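Local coordinates for protein plantazolicin methyltransferase BamL (Bacillus amyloliquefaciens subsp. plantarum, PDB 5DLY) that probably transfers methyl groups from S-adenosylmethionine to the terminal amine of the desmethyl precursor of the antibiotic plantazolicin, at residues 35-40 and 129-134; 42-47 and 157-162. All coordinates share one frame; numbering follows the deposited sequence.

Contact 1. Residues 35-40 and 129-134. With 5D7 (prop-2-en-1-yl 2-[(1S)-1-amino-4-carbamimidamidobutyl]-1,3-thiazole-4-carboxylate), chain B; SAH (S-adenosyl-L-homocysteine), chain C.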
ATOM      1  N   ARG A  35     -13.838  -1.139  -8.852  1.00 17.44           N
ATOM      2  CA  ARG A  35     -13.976  -2.053  -9.986  1.00 17.74           C
ATOM      3  C   ARG A  35     -12.662  -2.735 -10.362  1.00 18.14           C
ATOM      4  O   ARG A  35     -12.639  -3.924 -10.688  1.00 19.14           O
ATOM      5  CB  ARG A  35     -14.541  -1.308 -11.204  1.00 17.64           C
ATOM      6  CG  ARG A  35     -14.877  -2.201 -12.389  1.00 17.27           C
ATOM      7  CD  ARG A  35     -15.299  -1.400 -13.615  1.00 17.55           C
ATOM      8  NE  ARG A  35     -14.170  -0.724 -14.267  1.00 17.25           N
ATOM      9  CZ  ARG A  35     -14.074   0.592 -14.454  1.00 17.38           C
ATOM     10  NH1 ARG A  35     -15.046   1.418 -14.069  1.00 17.38           N
ATOM     11  NH2 ARG A  35     -13.002   1.091 -15.058  1.00 16.51           N
ATOM     12  N   GLU A  36     -11.569  -1.980 -10.312  1.00 18.12           N
ATOM     13  CA  GLU A  36     -10.316  -2.440 -10.897  1.00 18.36           C
ATOM     14  C   GLU A  36      -9.242  -2.844  -9.887  1.00 17.96           C
ATOM     15  O   GLU A  36      -8.320  -3.583 -10.242  1.00 18.81           O
ATOM     16  CB  GLU A  36      -9.755  -1.385 -11.862  1.00 18.82           C
ATOM     17  CG  GLU A  36     -10.678  -1.002 -13.020  1.00 19.37           C
ATOM     18  CD  GLU A  36     -10.852  -2.078 -14.087  1.00 20.41           C
ATOM     19  OE1 GLU A  36     -10.111  -3.086 -14.095  1.00 21.02           O
ATOM     20  OE2 GLU A  36     -11.746  -1.918 -14.942  1.00 20.25           O
ATOM     21  N   THR A  37      -9.350  -2.365  -8.647  1.00 18.17           N
ATOM     22  CA  THR A  37      -8.307  -2.635  -7.646  1.00 18.07           C
ATOM     23  C   THR A  37      -8.743  -3.510  -6.470  1.00 17.79           C
ATOM     24  O   THR A  37      -7.908  -3.928  -5.668  1.00 18.23           O
ATOM     25  CB  THR A  37      -7.622  -1.334  -7.116  1.00 18.13           C
ATOM     26  OG1 THR A  37      -8.441  -0.683  -6.136  1.00 18.76           O
ATOM     27  CG2 THR A  37      -7.320  -0.358  -8.244  1.00 18.81           C
ATOM     28  N   SER A  38     -10.039  -3.791  -6.349  1.00 16.94           N
ATOM     29  CA  SER A  38     -10.514  -4.520  -5.171  1.00 16.72           C
ATOM     30  C   SER A  38      -9.941  -5.933  -5.068  1.00 16.24           C
ATOM     31  O   SER A  38      -9.629  -6.372  -3.971  1.00 15.90           O
ATOM     32  CB  SER A  38     -12.042  -4.540  -5.086  1.00 17.09           C
ATOM     33  OG  SER A  38     -12.611  -5.140  -6.229  1.00 18.30           O
ATOM     34  N   SER A  39      -9.780  -6.636  -6.193  1.00 16.39           N
ATOM     35  CA  SER A  39      -9.322  -8.026  -6.123  1.00 16.96           C
ATOM     36  C   SER A  39      -7.856  -8.164  -5.717  1.00 17.28           C
ATOM     37  O   SER A  39      -7.465  -9.188  -5.155  1.00 17.65           O
ATOM     38  CB  SER A  39      -9.621  -8.811  -7.413  1.00 17.43           C
ATOM     39  OG  SER A  39      -8.849  -8.357  -8.511  1.00 17.86           O
ATOM     40  N   ILE A  40      -7.051  -7.140  -5.994  1.00 16.32           N
ATOM     41  CA  ILE A  40      -5.640  -7.165  -5.588  1.00 16.27           C
ATOM     42  C   ILE A  40      -5.483  -6.920  -4.080  1.00 16.00           C
ATOM     43  O   ILE A  40      -4.463  -7.270  -3.492  1.00 15.15           O
ATOM     44  CB  ILE A  40      -4.762  -6.204  -6.431  1.00 17.01           C
ATOM     45  CG1 ILE A  40      -3.278  -6.601  -6.386  1.00 17.45           C
ATOM     46  CG2 ILE A  40      -4.930  -4.763  -5.986  1.00 17.44           C
ATOM     47  CD1 ILE A  40      -2.904  -7.784  -7.255  1.00 18.46           C
ATOM     48  N   ILE A 129       0.990   0.292   3.182  1.00  7.31           N
ATOM     49  CA  ILE A 129       0.735   1.488   2.376  1.00  7.38           C
ATOM     50  C   ILE A 129       0.326   1.008   0.989  1.00  7.45           C
ATOM     51  O   ILE A 129       1.170   0.805   0.102  1.00  7.54           O
ATOM     52  CB  ILE A 129       1.972   2.413   2.267  1.00  7.31           C
ATOM     53  CG1 ILE A 129       2.635   2.647   3.640  1.00  7.46           C
ATOM     54  CG2 ILE A 129       1.566   3.728   1.633  1.00  7.41           C
ATOM     55  CD1 ILE A 129       3.869   3.536   3.574  1.00  7.91           C
ATOM     56  N   HIS A 130      -0.976   0.818   0.796  1.00  7.72           N
ATOM     57  CA  HIS A 130      -1.476   0.158  -0.399  1.00  8.03           C
ATOM     58  C   HIS A 130      -2.096   1.156  -1.364  1.00  8.18           C
ATOM     59  O   HIS A 130      -3.082   1.828  -1.049  1.00  7.93           O
ATOM     60  CB  HIS A 130      -2.505  -0.912   0.012  1.00  8.22           C
ATOM     61  CG  HIS A 130      -2.932  -1.821  -1.101  1.00  8.57           C
ATOM     62  ND1 HIS A 130      -2.131  -2.818  -1.612  1.00  8.95           N
ATOM     63  CD2 HIS A 130      -4.114  -1.912  -1.756  1.00  8.46           C
ATOM     64  CE1 HIS A 130      -2.788  -3.458  -2.565  1.00  8.30           C
ATOM     65  NE2 HIS A 130      -3.999  -2.935  -2.665  1.00  9.18           N
ATOM     66  N   LEU A 131      -1.513   1.219  -2.561  1.00  8.39           N
ATOM     67  CA  LEU A 131      -2.030   2.024  -3.670  1.00  8.77           C
ATOM     68  C   LEU A 131      -2.276   3.503  -3.314  1.00  9.15           C
ATOM     69  O   LEU A 131      -3.283   4.106  -3.729  1.00  9.47           O
ATOM     70  CB  LEU A 131      -3.257   1.331  -4.317  1.00  8.83           C
ATOM     71  CG  LEU A 131      -3.079  -0.134  -4.748  1.00  8.96           C
ATOM     72  CD1 LEU A 131      -4.371  -0.705  -5.327  1.00  9.12           C
ATOM     73  CD2 LEU A 131      -1.933  -0.277  -5.747  1.00  9.48           C
ATOM     74  N   CYS A 132      -1.358   4.096  -2.553  1.00  9.34           N
ATOM     75  CA  CYS A 132      -1.513   5.516  -2.192  1.00  9.77           C
ATOM     76  C   CYS A 132      -0.231   6.326  -2.010  1.00  9.84           C
ATOM     77  O   CYS A 132      -0.308   7.531  -1.795  1.00  9.29           O
ATOM     78  CB  CYS A 132      -2.387   5.674  -0.943  1.00 10.29           C
ATOM     79  SG  CYS A 132      -1.730   4.936   0.568  1.00 12.12           S
ATOM     80  N   PHE A 133       0.927   5.672  -2.080  1.00 10.23           N
ATOM     81  CA  PHE A 133       2.218   6.337  -1.810  1.00 10.83           C
ATOM     82  C   PHE A 133       2.422   7.609  -2.641  1.00 10.83           C
ATOM     83  O   PHE A 133       2.810   8.651  -2.108  1.00 10.83           O
ATOM     84  CB  PHE A 133       3.357   5.347  -2.051  1.00 11.22           C
ATOM     85  CG  PHE A 133       4.680   5.755  -1.464  1.00 11.85           C
ATOM     86  CD1 PHE A 133       4.811   6.046  -0.116  1.00 12.25           C
ATOM     87  CD2 PHE A 133       5.807   5.818  -2.272  1.00 12.37           C
ATOM     88  CE1 PHE A 133       6.042   6.405   0.420  1.00 12.74           C
ATOM     89  CE2 PHE A 133       7.043   6.161  -1.742  1.00 12.54           C
ATOM     90  CZ  PHE A 133       7.160   6.453  -0.394  1.00 12.51           C
ATOM     91  N   GLY A 134       2.114   7.529  -3.932  1.00 10.62           N
ATOM     92  CA  GLY A 134       2.249   8.673  -4.847  1.00 10.87           C
ATOM     93  C   GLY A 134       1.316   9.850  -4.600  1.00 10.85           C
ATOM     94  O   GLY A 134       1.415  10.867  -5.280  1.00 11.86           O
TER
HETATM   95  O9  5D7 B 300      -3.888   0.060  -8.658  1.00 16.75           O
HETATM   96  C6  5D7 B 300      -4.317   0.798  -9.533  1.00 16.40           C
HETATM   97  O7  5D7 B 300      -4.394   0.358 -10.904  1.00 18.14           O
HETATM   98  C8  5D7 B 300      -3.857  -0.900 -11.323  1.00 20.46           C
HETATM   99  C2  5D7 B 300      -4.805   2.163  -9.224  1.00 14.60           C
HETATM  100  N3  5D7 B 300      -4.977   2.598  -7.946  1.00 13.79           N
HETATM  101  C4  5D7 B 300      -5.434   3.853  -7.828  1.00 13.23           C
HETATM  102  S5  5D7 B 300      -5.682   4.510  -9.413  1.00 13.61           S
HETATM  103  C1  5D7 B 300      -5.152   3.082 -10.224  1.00 14.40           C
HETATM  104  CA  5D7 B 300      -5.747   4.653  -6.625  1.00 12.82           C
HETATM  105  N   5D7 B 300      -5.683   3.761  -5.474  1.00 13.74           N
HETATM  106  CB  5D7 B 300      -4.782   5.835  -6.452  1.00 12.17           C
HETATM  107  CG  5D7 B 300      -3.301   5.536  -6.714  1.00 11.60           C
HETATM  108  CD  5D7 B 300      -2.449   6.455  -5.853  1.00 11.40           C
HETATM  109  NE  5D7 B 300      -1.046   6.270  -6.201  1.00 11.25           N
HETATM  110  CZ  5D7 B 300      -0.338   6.881  -7.153  1.00 10.96           C
HETATM  111  NH2 5D7 B 300       0.877   6.588  -7.318  1.00 11.00           N
HETATM  112  NH1 5D7 B 300      -0.872   7.776  -7.884  1.00 10.97           N
HETATM  113  C3  5D7 B 300      -4.038  -1.017 -12.815  1.00 22.92           C
HETATM  114  C5  5D7 B 300      -4.277  -2.184 -13.381  1.00 24.55           C
HETATM  115  N   SAH C 301      -5.137   2.014   0.817  1.00 14.97           N
HETATM  116  CA  SAH C 301      -6.334   2.211  -0.065  1.00 16.10           C
HETATM  117  CB  SAH C 301      -6.114   3.420  -0.969  1.00 16.09           C
HETATM  118  CG  SAH C 301      -7.398   4.246  -1.085  1.00 15.90           C
HETATM  119  SD  SAH C 301      -7.271   5.514  -2.320  1.00 15.71           S
HETATM  120  C   SAH C 301      -6.554   0.988  -0.911  1.00 17.07           C
HETATM  121  O   SAH C 301      -5.933  -0.047  -0.705  1.00 17.49           O
HETATM  122  OXT SAH C 301      -7.356   0.991  -1.845  1.00 19.18           O
HETATM  123  C5' SAH C 301      -6.038   6.592  -1.648  1.00 13.98           C
HETATM  124  C4' SAH C 301      -6.349   7.055  -0.231  1.00 13.56           C
HETATM  125  O4' SAH C 301      -5.205   7.737   0.305  1.00 12.31           O
HETATM  126  C3' SAH C 301      -7.498   8.062  -0.177  1.00 13.34           C
HETATM  127  O3' SAH C 301      -8.534   7.583   0.702  1.00 14.36           O
HETATM  128  C2' SAH C 301      -6.855   9.352   0.317  1.00 13.09           C
HETATM  129  O2' SAH C 301      -7.693  10.176   1.133  1.00 13.29           O
HETATM  130  C1' SAH C 301      -5.677   8.809   1.109  1.00 12.38           C
HETATM  131  N9  SAH C 301      -4.580   9.773   1.353  1.00 11.63           N
HETATM  132  C8  SAH C 301      -3.988  10.578   0.444  1.00 11.59           C
HETATM  133  N7  SAH C 301      -3.022  11.325   1.022  1.00 11.43           N
HETATM  134  C5  SAH C 301      -2.983  10.986   2.322  1.00 11.43           C
HETATM  135  C6  SAH C 301      -2.188  11.408   3.483  1.00 11.48           C
HETATM  136  N6  SAH C 301      -1.229  12.339   3.320  1.00 11.48           N
HETATM  137  N1  SAH C 301      -2.448  10.816   4.678  1.00 10.87           N
HETATM  138  C2  SAH C 301      -3.417   9.885   4.807  1.00 10.95           C
HETATM  139  N3  SAH C 301      -4.189   9.444   3.779  1.00 10.87           N
HETATM  140  C4  SAH C 301      -4.015   9.970   2.538  1.00 11.28           C
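H130 O accepts a hydrogen bond of 2.8 Å from N of S-adenosylhomocysteine, while the ring of H130 turns its edge toward CG2 of I40. The next carbonyl, L131 O, receives the amine N of the substrate analogue 5D7 at 3.0 Å. Just after strand 124-130, L131 has a left-handed backbone conformation. The two successive carbonyls therefore point roughly the same way, one to each ligand. The L131 side chain bridges toward helix 23-56. Its CD1 lies 3.8 Å from T37 CB, and the T37 and L131 side chains run alongside each other, pointing opposite ways. L131 CD1 is also 4.1 Å from I40 CG2. T37 CG2 lies opposite its own carbonyl carbon about the CA-CB bond, which carries it to the ester carbon C6 of 5D7, 3.5 Å away. T37 OG1 is hydrogen-bonded to D33 O, one turn back. L131 CD2 approaches ester oxygen O9 of 5D7 at 3.5 Å, while C132 CB touches the ribose of S-adenosylhomocysteine. The amine N of 5D7 lies 3.9 Å from SD of S-adenosylhomocysteine. This is consistent with the amine being the methyl acceptor, with L131 O fixing its position beside the sulfur.

Contact 2. Residues 42-47 and 157-162. With 5D7 (prop-2-en-1-yl 2-[(1S)-1-amino-4-carbamimidamidobutyl]-1,3-thiazole-4-carboxylate), chain B.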
ATOM      1  N   SER A  42      -6.893  -8.372  -1.377  1.00 14.10           N
ATOM      2  CA  SER A  42      -6.658  -9.592  -0.611  1.00 13.91           C
ATOM      3  C   SER A  42      -5.311 -10.220  -0.941  1.00 12.82           C
ATOM      4  O   SER A  42      -4.682 -10.819  -0.072  1.00 13.09           O
ATOM      5  CB  SER A  42      -7.772 -10.625  -0.806  1.00 14.71           C
ATOM      6  OG  SER A  42      -7.833 -11.080  -2.145  1.00 16.29           O
ATOM      7  N   ILE A  43      -4.882 -10.108  -2.195  1.00 12.43           N
ATOM      8  CA  ILE A  43      -3.566 -10.628  -2.570  1.00 11.30           C
ATOM      9  C   ILE A  43      -2.433  -9.882  -1.861  1.00 10.65           C
ATOM     10  O   ILE A  43      -1.528 -10.502  -1.292  1.00 10.29           O
ATOM     11  CB  ILE A  43      -3.390 -10.670  -4.093  1.00 11.72           C
ATOM     12  CG1 ILE A  43      -4.363 -11.696  -4.660  1.00 12.29           C
ATOM     13  CG2 ILE A  43      -1.952 -11.004  -4.479  1.00 11.37           C
ATOM     14  CD1 ILE A  43      -4.581 -11.559  -6.146  1.00 12.97           C
ATOM     15  N   SER A  44      -2.504  -8.554  -1.851  1.00  9.80           N
ATOM     16  CA  SER A  44      -1.510  -7.767  -1.137  1.00  9.88           C
ATOM     17  C   SER A  44      -1.501  -8.041   0.363  1.00  9.53           C
ATOM     18  O   SER A  44      -0.429  -8.150   0.954  1.00  9.61           O
ATOM     19  CB  SER A  44      -1.714  -6.285  -1.403  1.00  9.51           C
ATOM     20  OG  SER A  44      -1.523  -6.011  -2.776  1.00  9.97           O
ATOM     21  N   ILE A  45      -2.690  -8.162   0.960  1.00  9.67           N
ATOM     22  CA  ILE A  45      -2.798  -8.450   2.397  1.00  9.83           C
ATOM     23  C   ILE A  45      -2.220  -9.833   2.721  1.00 10.28           C
ATOM     24  O   ILE A  45      -1.399  -9.975   3.629  1.00 10.66           O
ATOM     25  CB  ILE A  45      -4.257  -8.352   2.901  1.00  9.85           C
ATOM     26  CG1 ILE A  45      -4.786  -6.914   2.763  1.00  9.61           C
ATOM     27  CG2 ILE A  45      -4.357  -8.867   4.336  1.00  9.90           C
ATOM     28  CD1 ILE A  45      -6.302  -6.797   2.861  1.00  9.60           C
ATOM     29  N   GLU A  46      -2.628 -10.849   1.960  1.00 10.78           N
ATOM     30  CA  GLU A  46      -2.121 -12.192   2.229  1.00 11.50           C
ATOM     31  C   GLU A  46      -0.623 -12.307   1.967  1.00 11.24           C
ATOM     32  O   GLU A  46       0.056 -13.153   2.564  1.00 11.62           O
ATOM     33  CB  GLU A  46      -2.907 -13.263   1.457  1.00 12.21           C
ATOM     34  CG  GLU A  46      -4.380 -13.384   1.855  1.00 13.88           C
ATOM     35  CD  GLU A  46      -4.615 -13.741   3.323  1.00 14.77           C
ATOM     36  OE1 GLU A  46      -3.696 -14.236   3.999  1.00 15.50           O
ATOM     37  OE2 GLU A  46      -5.743 -13.519   3.812  1.00 16.46           O
ATOM     38  N   THR A  47      -0.097 -11.439   1.100  1.00 10.54           N
ATOM     39  CA  THR A  47       1.334 -11.405   0.833  1.00 10.46           C
ATOM     40  C   THR A  47       2.048 -10.947   2.095  1.00 10.50           C
ATOM     41  O   THR A  47       2.993 -11.601   2.519  1.00 11.08           O
ATOM     42  CB  THR A  47       1.679 -10.514  -0.373  1.00 10.04           C
ATOM     43  OG1 THR A  47       1.108 -11.081  -1.554  1.00 10.17           O
ATOM     44  CG2 THR A  47       3.194 -10.400  -0.579  1.00 10.39           C
ATOM     45  N   TYR A 157       5.035  -2.649   4.122  1.00  8.24           N
ATOM     46  CA  TYR A 157       4.818  -3.156   2.765  1.00  8.00           C
ATOM     47  C   TYR A 157       4.090  -2.096   1.947  1.00  8.06           C
ATOM     48  O   TYR A 157       3.009  -1.649   2.326  1.00  7.88           O
ATOM     49  CB  TYR A 157       4.048  -4.486   2.786  1.00  8.17           C
ATOM     50  CG  TYR A 157       3.822  -5.125   1.425  1.00  8.14           C
ATOM     51  CD1 TYR A 157       4.833  -5.140   0.463  1.00  8.28           C
ATOM     52  CD2 TYR A 157       2.599  -5.737   1.107  1.00  8.27           C
ATOM     53  CE1 TYR A 157       4.634  -5.736  -0.784  1.00  8.29           C
ATOM     54  CE2 TYR A 157       2.393  -6.340  -0.131  1.00  8.28           C
ATOM     55  CZ  TYR A 157       3.415  -6.322  -1.077  1.00  8.28           C
ATOM     56  OH  TYR A 157       3.228  -6.906  -2.314  1.00  8.77           O
ATOM     57  N   ILE A 158       4.694  -1.703   0.829  1.00  8.08           N
ATOM     58  CA  ILE A 158       4.213  -0.612  -0.018  1.00  8.26           C
ATOM     59  C   ILE A 158       3.934  -1.176  -1.400  1.00  8.56           C
ATOM     60  O   ILE A 158       4.800  -1.836  -1.981  1.00  8.79           O
ATOM     61  CB  ILE A 158       5.289   0.501  -0.161  1.00  8.29           C
ATOM     62  CG1 ILE A 158       5.719   1.044   1.211  1.00  8.41           C
ATOM     63  CG2 ILE A 158       4.782   1.641  -1.046  1.00  8.39           C
ATOM     64  CD1 ILE A 158       6.943   1.943   1.178  1.00  8.58           C
ATOM     65  N   VAL A 159       2.727  -0.947  -1.918  1.00  8.38           N
ATOM     66  CA  VAL A 159       2.370  -1.360  -3.272  1.00  8.57           C
ATOM     67  C   VAL A 159       1.847  -0.113  -3.959  1.00  8.87           C
ATOM     68  O   VAL A 159       0.974   0.542  -3.440  1.00  8.80           O
ATOM     69  CB  VAL A 159       1.282  -2.465  -3.276  1.00  8.28           C
ATOM     70  CG1 VAL A 159       0.983  -2.935  -4.698  1.00  8.14           C
ATOM     71  CG2 VAL A 159       1.730  -3.642  -2.426  1.00  8.39           C
ATOM     72  N   ASP A 160       2.395   0.230  -5.118  1.00  9.15           N
ATOM     73  CA  ASP A 160       1.928   1.409  -5.829  1.00  9.56           C
ATOM     74  C   ASP A 160       2.129   1.321  -7.330  1.00  9.41           C
ATOM     75  O   ASP A 160       2.807   0.418  -7.831  1.00  9.24           O
ATOM     76  CB  ASP A 160       2.614   2.673  -5.285  1.00  9.66           C
ATOM     77  CG  ASP A 160       1.758   3.941  -5.454  1.00 10.00           C
ATOM     78  OD1 ASP A 160       0.523   3.834  -5.680  1.00 10.31           O
ATOM     79  OD2 ASP A 160       2.332   5.048  -5.325  1.00 10.25           O
ATOM     80  N   LEU A 161       1.522   2.269  -8.039  1.00  9.81           N
ATOM     81  CA  LEU A 161       1.710   2.405  -9.480  1.00 10.21           C
ATOM     82  C   LEU A 161       3.156   2.716  -9.841  1.00 10.53           C
ATOM     83  O   LEU A 161       3.853   3.413  -9.098  1.00 10.76           O
ATOM     84  CB  LEU A 161       0.844   3.545 -10.008  1.00 10.33           C
ATOM     85  CG  LEU A 161      -0.663   3.440  -9.792  1.00 10.76           C
ATOM     86  CD1 LEU A 161      -1.336   4.701 -10.319  1.00 11.09           C
ATOM     87  CD2 LEU A 161      -1.231   2.204 -10.462  1.00 11.82           C
ATOM     88  N   ASP A 162       3.584   2.202 -10.995  1.00 11.08           N
ATOM     89  CA  ASP A 162       4.871   2.557 -11.596  1.00 12.09           C
ATOM     90  C   ASP A 162       4.584   3.569 -12.692  1.00 12.16           C
ATOM     91  O   ASP A 162       3.773   3.298 -13.578  1.00 12.32           O
ATOM     92  CB  ASP A 162       5.519   1.301 -12.193  1.00 13.12           C
ATOM     93  CG  ASP A 162       6.942   1.533 -12.692  1.00 14.57           C
ATOM     94  OD1 ASP A 162       7.278   2.652 -13.123  1.00 15.58           O
ATOM     95  OD2 ASP A 162       7.716   0.552 -12.670  1.00 17.10           O
TER
HETATM   96  O9  5D7 B 300      -3.888   0.060  -8.658  1.00 16.75           O
HETATM   97  C6  5D7 B 300      -4.317   0.798  -9.533  1.00 16.40           C
HETATM   98  O7  5D7 B 300      -4.394   0.358 -10.904  1.00 18.14           O
HETATM   99  C8  5D7 B 300      -3.857  -0.900 -11.323  1.00 20.46           C
HETATM  100  C2  5D7 B 300      -4.805   2.163  -9.224  1.00 14.60           C
HETATM  101  N3  5D7 B 300      -4.977   2.598  -7.946  1.00 13.79           N
HETATM  102  C4  5D7 B 300      -5.434   3.853  -7.828  1.00 13.23           C
HETATM  103  S5  5D7 B 300      -5.682   4.510  -9.413  1.00 13.61           S
HETATM  104  C1  5D7 B 300      -5.152   3.082 -10.224  1.00 14.40           C
HETATM  105  CA  5D7 B 300      -5.747   4.653  -6.625  1.00 12.82           C
HETATM  106  N   5D7 B 300      -5.683   3.761  -5.474  1.00 13.74           N
HETATM  107  CB  5D7 B 300      -4.782   5.835  -6.452  1.00 12.17           C
HETATM  108  CG  5D7 B 300      -3.301   5.536  -6.714  1.00 11.60           C
HETATM  109  CD  5D7 B 300      -2.449   6.455  -5.853  1.00 11.40           C
HETATM  110  NE  5D7 B 300      -1.046   6.270  -6.201  1.00 11.25           N
HETATM  111  CZ  5D7 B 300      -0.338   6.881  -7.153  1.00 10.96           C
HETATM  112  NH2 5D7 B 300       0.877   6.588  -7.318  1.00 11.00           N
HETATM  113  NH1 5D7 B 300      -0.872   7.776  -7.884  1.00 10.97           N
HETATM  114  C3  5D7 B 300      -4.038  -1.017 -12.815  1.00 22.92           C
HETATM  115  C5  5D7 B 300      -4.277  -2.184 -13.381  1.00 24.55           C
HETATM  116  O   HOH W   1       1.771  -8.945  -3.293  1.00 12.15           O
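Y157 meets S44 and T47 where helix 23-56 packs on strand 154-160 of a Rossmann-like, class I methyltransferase sheet. The short helix and strand segments run nearly antiparallel, at 157°, with their axes 10.1 Å apart at closest approach. Y157 buries the largest area here. Its CG is anti to the backbone N (chi1 -178°), which sends the ring across to the helix. The ring edge meets the backbone of S44, with Y157 CE2 3.5 Å from S44 O. T47 meets the same corner of the ring, near the hydroxyl, with its methyl group. T47 CG2 lies 3.9 Å from Y157 OH, approaching obliquely, and the two side chains cross at about a right angle. A water joins their polar ends. It donates to T47 OG1 at 2.8 Å and is 2.7 Å from Y157 OH. T47 OG1 donates a hydrogen bond to I43 O from above the carbonyl plane. T47 N reaches that same oxygen from the opposite face, so two bonds grip it. S44 OG, which also has a weak hydrogen bond to I40 O, lies 4.0 Å from V159 CG2, and that methyl lies over one face of the Y157 ring, toward its rim. W261 stacks with Y157, and L237 of helix 235-241 touches T47. One residue beyond V159, the D160 side chain meets the ligand. L161 CD2 packs on the ester of 5D7. D160 uses both carboxylate oxygens on the guanidinium group of 5D7: OD1 takes 5D7 NE at 2.9 Å and OD2 takes 5D7 NH2 at 2.9 Å.

Contacts 1 and 2 use successive parts of helix 23-56 against neighbouring parallel strands, 124-130 and 154-160. Their centres are 7 Å apart. The pairing of the strands, through I129 with Y157 and V159, continues past strand 124-130 in a probable hydrogen bond of 2.7 Å from L131 N to V159 O. A second probable bond, 2.9 Å from G134 N to D160 OD2, ties the loop after strand 124-130 to the carboxylate. Both touch the ester of 5D7; contact 1 also binds its amine and contact 2 its guanidinium. Q185 O and S189 OG also bond to 5D7. D160 thus appears to be set by the loop of contact 1 while it binds the substrate analogue.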